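Local coordinates for protein BIFUNCTIONAL PROTEIN Proline utilization A (PutA) (PDB 5UX5) that catalyses both steps of proline breakdown to glutamate, joining a flavin-dependent proline dehydrogenase and an NAD-dependent aldehyde dehydrogenase in one polypeptide, at residues R459-P464 / P474-T479; D537-M542 / A551-E556. All blocks are in the same frame, centred on the assembly; numbering follows the deposited sequence.

Contact 1: residues R459-P464 / P474-T479; sequences RRLSTP and PALLST
A475 and L476 meet R460 and L461 where two parts of the chain between helix 438-450 and the start of helix 477-484 come together. The methyl of A475 approaches the guanidinium of R460 obliquely, CB lying 4.0 Å from R460 NH1. That same NH1 forms a salt bridge with D473, just ahead of P474, and D473 also accepts a hydrogen bond from the A475 backbone N; one carboxylate thus ties the arginine to the start of 474-479. L476 makes the larger share of the contact. It occupies the N-cap position of helix 477-484, and with CG beside its backbone N (chi1 -52°) its fork reaches R460. Both methyls of L476 come up to the R460 carbonyl oxygen, CD1 being 3.3 Å from R460 O. L476 CD2 also lies against the arginine stem, 3.4 Å from R460 CB. More loosely, L476 CD2 is 4.5 Å from L461 CD2. No hydrogen bond joins the two segments directly, and what they share is van der Waals packing. The polar end of R460 is held instead by D473 and by the carbonyl of Y316; the D473 carboxylate would offset the charge of this buried guanidinium, while hydrocarbon packs against its stem.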
# COMPACT_ATOMS: atom_id res chain seq x y z
N ARG A 459 -12.55 -7.48 -15.47
CA ARG A 459 -12.39 -8.32 -14.29
C ARG A 459 -12.54 -7.55 -12.98
O ARG A 459 -12.90 -8.15 -11.95
CB ARG A 459 -11.02 -9.00 -14.32
CG ARG A 459 -10.78 -9.79 -15.56
CD ARG A 459 -10.87 -11.24 -15.22
NE ARG A 459 -9.62 -11.80 -14.75
CZ ARG A 459 -9.55 -12.72 -13.80
NH1 ARG A 459 -10.65 -13.15 -13.20
NH2 ARG A 459 -8.36 -13.20 -13.47
N ARG A 460 -12.30 -6.24 -13.01
CA ARG A 460 -12.38 -5.41 -11.81
C ARG A 460 -13.82 -5.08 -11.42
O ARG A 460 -14.04 -4.38 -10.43
CB ARG A 460 -11.58 -4.13 -12.01
CG ARG A 460 -10.07 -4.30 -12.16
CD ARG A 460 -9.44 -4.74 -10.83
NE ARG A 460 -7.99 -4.91 -10.94
CZ ARG A 460 -7.12 -3.91 -10.84
NH1 ARG A 460 -7.57 -2.68 -10.60
NH2 ARG A 460 -5.82 -4.14 -10.98
N LEU A 461 -14.82 -5.54 -12.19
CA LEU A 461 -16.19 -5.14 -11.92
C LEU A 461 -16.73 -5.75 -10.65
O LEU A 461 -17.71 -5.24 -10.11
CB LEU A 461 -17.11 -5.50 -13.07
CG LEU A 461 -17.05 -4.77 -14.42
CD1 LEU A 461 -18.01 -5.44 -15.39
CD2 LEU A 461 -17.37 -3.30 -14.29
N SER A 462 -16.15 -6.85 -10.17
CA SER A 462 -16.48 -7.41 -8.87
C SER A 462 -15.19 -7.91 -8.25
O SER A 462 -14.11 -7.79 -8.83
CB SER A 462 -17.50 -8.55 -8.98
OG SER A 462 -16.89 -9.68 -9.61
N THR A 463 -15.32 -8.49 -7.06
CA THR A 463 -14.13 -8.78 -6.26
C THR A 463 -14.14 -10.21 -5.74
O THR A 463 -15.20 -10.77 -5.44
CB THR A 463 -14.07 -7.80 -5.08
OG1 THR A 463 -15.40 -7.55 -4.62
CG2 THR A 463 -13.47 -6.49 -5.55
N PRO A 464 -12.97 -10.81 -5.60
CA PRO A 464 -12.92 -12.16 -5.03
C PRO A 464 -13.24 -12.11 -3.54
O PRO A 464 -13.13 -11.08 -2.89
CB PRO A 464 -11.48 -12.61 -5.26
CG PRO A 464 -10.74 -11.38 -5.84
CD PRO A 464 -11.64 -10.20 -5.76
N PRO A 474 -10.19 2.91 -8.10
CA PRO A 474 -10.36 4.04 -9.03
C PRO A 474 -10.05 3.70 -10.49
O PRO A 474 -10.11 4.59 -11.35
CB PRO A 474 -9.39 5.11 -8.50
CG PRO A 474 -8.40 4.34 -7.67
CD PRO A 474 -9.04 3.07 -7.21
N ALA A 475 -9.71 2.44 -10.79
CA ALA A 475 -9.63 2.03 -12.19
C ALA A 475 -11.01 1.84 -12.81
O ALA A 475 -11.14 1.93 -14.03
CB ALA A 475 -8.83 0.73 -12.34
N LEU A 476 -12.04 1.63 -12.01
CA LEU A 476 -13.40 1.59 -12.52
C LEU A 476 -13.95 3.01 -12.67
O LEU A 476 -13.86 3.81 -11.73
CB LEU A 476 -14.29 0.79 -11.59
CG LEU A 476 -13.81 -0.60 -11.22
CD1 LEU A 476 -14.79 -1.14 -10.18
CD2 LEU A 476 -13.69 -1.50 -12.45
N LEU A 477 -14.59 3.31 -13.81
CA LEU A 477 -15.24 4.61 -13.97
C LEU A 477 -16.42 4.77 -13.04
O LEU A 477 -16.70 5.90 -12.63
CB LEU A 477 -15.69 4.84 -15.42
CG LEU A 477 -14.58 4.90 -16.47
CD1 LEU A 477 -15.11 4.73 -17.85
CD2 LEU A 477 -13.81 6.22 -16.36
N SER A 478 -17.11 3.69 -12.67
CA SER A 478 -18.20 3.86 -11.71
C SER A 478 -17.67 4.34 -10.36
O SER A 478 -18.36 5.09 -9.66
CB SER A 478 -19.04 2.58 -11.56
OG SER A 478 -18.27 1.40 -11.43
N THR A 479 -16.43 3.95 -10.01
CA THR A 479 -15.79 4.42 -8.78
C THR A 479 -15.48 5.90 -8.85
O THR A 479 -15.82 6.67 -7.94
CB THR A 479 -14.51 3.64 -8.54
OG1 THR A 479 -14.82 2.25 -8.51
CG2 THR A 479 -13.83 4.05 -7.24

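Contact 2: residues D537-M542 / A551-E556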
# COMPACT_ATOMS: atom_id res chain seq x y z
N ASP A 537 -20.44 7.78 2.83
CA ASP A 537 -20.68 8.76 3.88
C ASP A 537 -19.42 8.95 4.73
O ASP A 537 -19.09 10.09 5.11
CB ASP A 537 -21.86 8.33 4.75
CG ASP A 537 -23.16 8.32 3.99
OD1 ASP A 537 -23.70 9.42 3.74
OD2 ASP A 537 -23.66 7.22 3.64
N LEU A 538 -18.71 7.86 5.06
CA LEU A 538 -17.50 8.03 5.85
C LEU A 538 -16.47 8.84 5.07
O LEU A 538 -15.84 9.74 5.62
CB LEU A 538 -16.91 6.68 6.30
CG LEU A 538 -17.76 5.86 7.29
CD1 LEU A 538 -17.15 4.49 7.54
CD2 LEU A 538 -17.99 6.58 8.58
N LEU A 539 -16.31 8.54 3.78
CA LEU A 539 -15.37 9.30 2.95
C LEU A 539 -15.74 10.78 2.93
O LEU A 539 -14.87 11.66 3.05
CB LEU A 539 -15.32 8.71 1.54
CG LEU A 539 -14.69 7.31 1.49
CD1 LEU A 539 -14.64 6.74 0.09
CD2 LEU A 539 -13.29 7.33 2.11
N GLY A 540 -17.03 11.08 2.79
CA GLY A 540 -17.48 12.46 2.82
C GLY A 540 -17.03 13.20 4.06
O GLY A 540 -16.52 14.32 3.97
N VAL A 541 -17.24 12.61 5.24
CA VAL A 541 -16.89 13.35 6.46
C VAL A 541 -15.38 13.34 6.70
O VAL A 541 -14.82 14.31 7.23
CB VAL A 541 -17.63 12.83 7.70
CG1 VAL A 541 -17.09 11.46 8.15
CG2 VAL A 541 -17.57 13.88 8.82
N MET A 542 -14.68 12.27 6.30
CA MET A 542 -13.25 12.22 6.51
C MET A 542 -12.50 13.19 5.62
O MET A 542 -11.47 13.72 6.04
CB MET A 542 -12.73 10.81 6.27
CG MET A 542 -13.25 9.86 7.28
SD MET A 542 -13.08 8.13 6.83
CE MET A 542 -11.40 7.79 7.32
N ALA A 551 -7.41 8.87 -1.15
CA ALA A 551 -6.41 7.81 -1.20
C ALA A 551 -5.96 7.43 0.20
O ALA A 551 -5.56 6.28 0.43
CB ALA A 551 -5.22 8.24 -2.06
N GLU A 552 -6.06 8.35 1.15
CA GLU A 552 -5.71 8.08 2.54
C GLU A 552 -6.92 7.64 3.35
O GLU A 552 -6.82 6.73 4.18
CB GLU A 552 -5.09 9.33 3.18
CG GLU A 552 -3.73 9.71 2.64
CD GLU A 552 -2.61 8.84 3.17
OE1 GLU A 552 -2.79 8.25 4.26
OE2 GLU A 552 -1.55 8.75 2.52
N ALA A 553 -8.09 8.23 3.11
CA ALA A 553 -9.25 7.90 3.93
C ALA A 553 -9.85 6.53 3.57
O ALA A 553 -10.34 5.83 4.46
CB ALA A 553 -10.29 9.01 3.81
N ASP A 554 -9.87 6.15 2.27
CA ASP A 554 -10.52 4.91 1.85
C ASP A 554 -9.92 3.65 2.46
O ASP A 554 -10.70 2.79 2.91
CB ASP A 554 -10.55 4.84 0.32
CG ASP A 554 -11.34 3.64 -0.22
OD1 ASP A 554 -12.57 3.56 -0.00
OD2 ASP A 554 -10.72 2.80 -0.93
N PRO A 555 -8.60 3.43 2.50
CA PRO A 555 -8.09 2.23 3.22
C PRO A 555 -8.44 2.24 4.69
O PRO A 555 -8.49 1.17 5.31
CB PRO A 555 -6.57 2.30 3.03
CG PRO A 555 -6.35 3.21 1.92
CD PRO A 555 -7.49 4.20 1.92
N GLU A 556 -8.66 3.42 5.26
CA GLU A 556 -8.99 3.51 6.68
C GLU A 556 -10.38 2.95 6.95
O GLU A 556 -10.61 2.34 8.01
CB GLU A 556 -8.90 4.96 7.16
CG GLU A 556 -9.04 5.03 8.65
CD GLU A 556 -9.05 6.42 9.22
OE1 GLU A 556 -8.45 7.33 8.62
OE2 GLU A 556 -9.65 6.57 10.30
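L539 and M542 of helix 535-544 reach across to A553, D554 and E556 of helix 550-574, and hydrocarbon packing carries most of the join. CD2 of L539 is 3.8 Å from A553 CB and also rests on the backbone of the opposing helix, 3.6 Å from D554 N. M542 touches the same small residue with its base and its end alike, M542 CB and M542 CE each lying 3.9 Å from A553 CB. The short alanine side chain thus receives both a leucine and a methionine where the backbones come closest, the CA atoms of L539 and A553 being 6.4 Å apart.

These are consecutive helices of the aldehyde dehydrogenase module, folded back on each other as a helical hairpin through a short connection. The segment axes approach to 9.6 Å, with their N-to-C directions 137° apart, so the pair is splayed rather than strictly antiparallel.

Contacts between apolar and charged groups flank this centre. A bend at chi3 (83°) turns the terminal methyl of M542 to the E556 carboxylate, M542 CE lying 3.3 Å from E556 OE1, and the two side chains pass each other at a slant. The carboxylate itself is buried and well supplied with partners: K548 forms a salt bridge with OE1, while the backbone N atoms of V598 and A599 donate to OE2, linking the hairpin to the start of helix 599-611. On the leucine side, CD1 of L539 lies 3.8 Å from D554 OD1, an oxygen that pairs with R535 and accepts a hydrogen bond from S472.

Overall arrangement
Contact 1 closes before contact 2 opens along the chain, and their centres lie 18 Å apart, with about 7 Å between nearest atoms and no touch. The first belongs to the chain between helix 438-450 and helix 477-484, which probably links the two catalytic modules, the second to paired helices of the aldehyde dehydrogenase module; they share no helix or sheet. The R460 side chain is about 13 Å from FAD and that of E556 about 13 Å from NAD. R460 NE bonds to Y316 O, a tie toward the FAD-bearing part, while S472 bonds to D554 of contact 2, a tie toward the aldehyde dehydrogenase helices. This is consistent with a defined placement of the two parts.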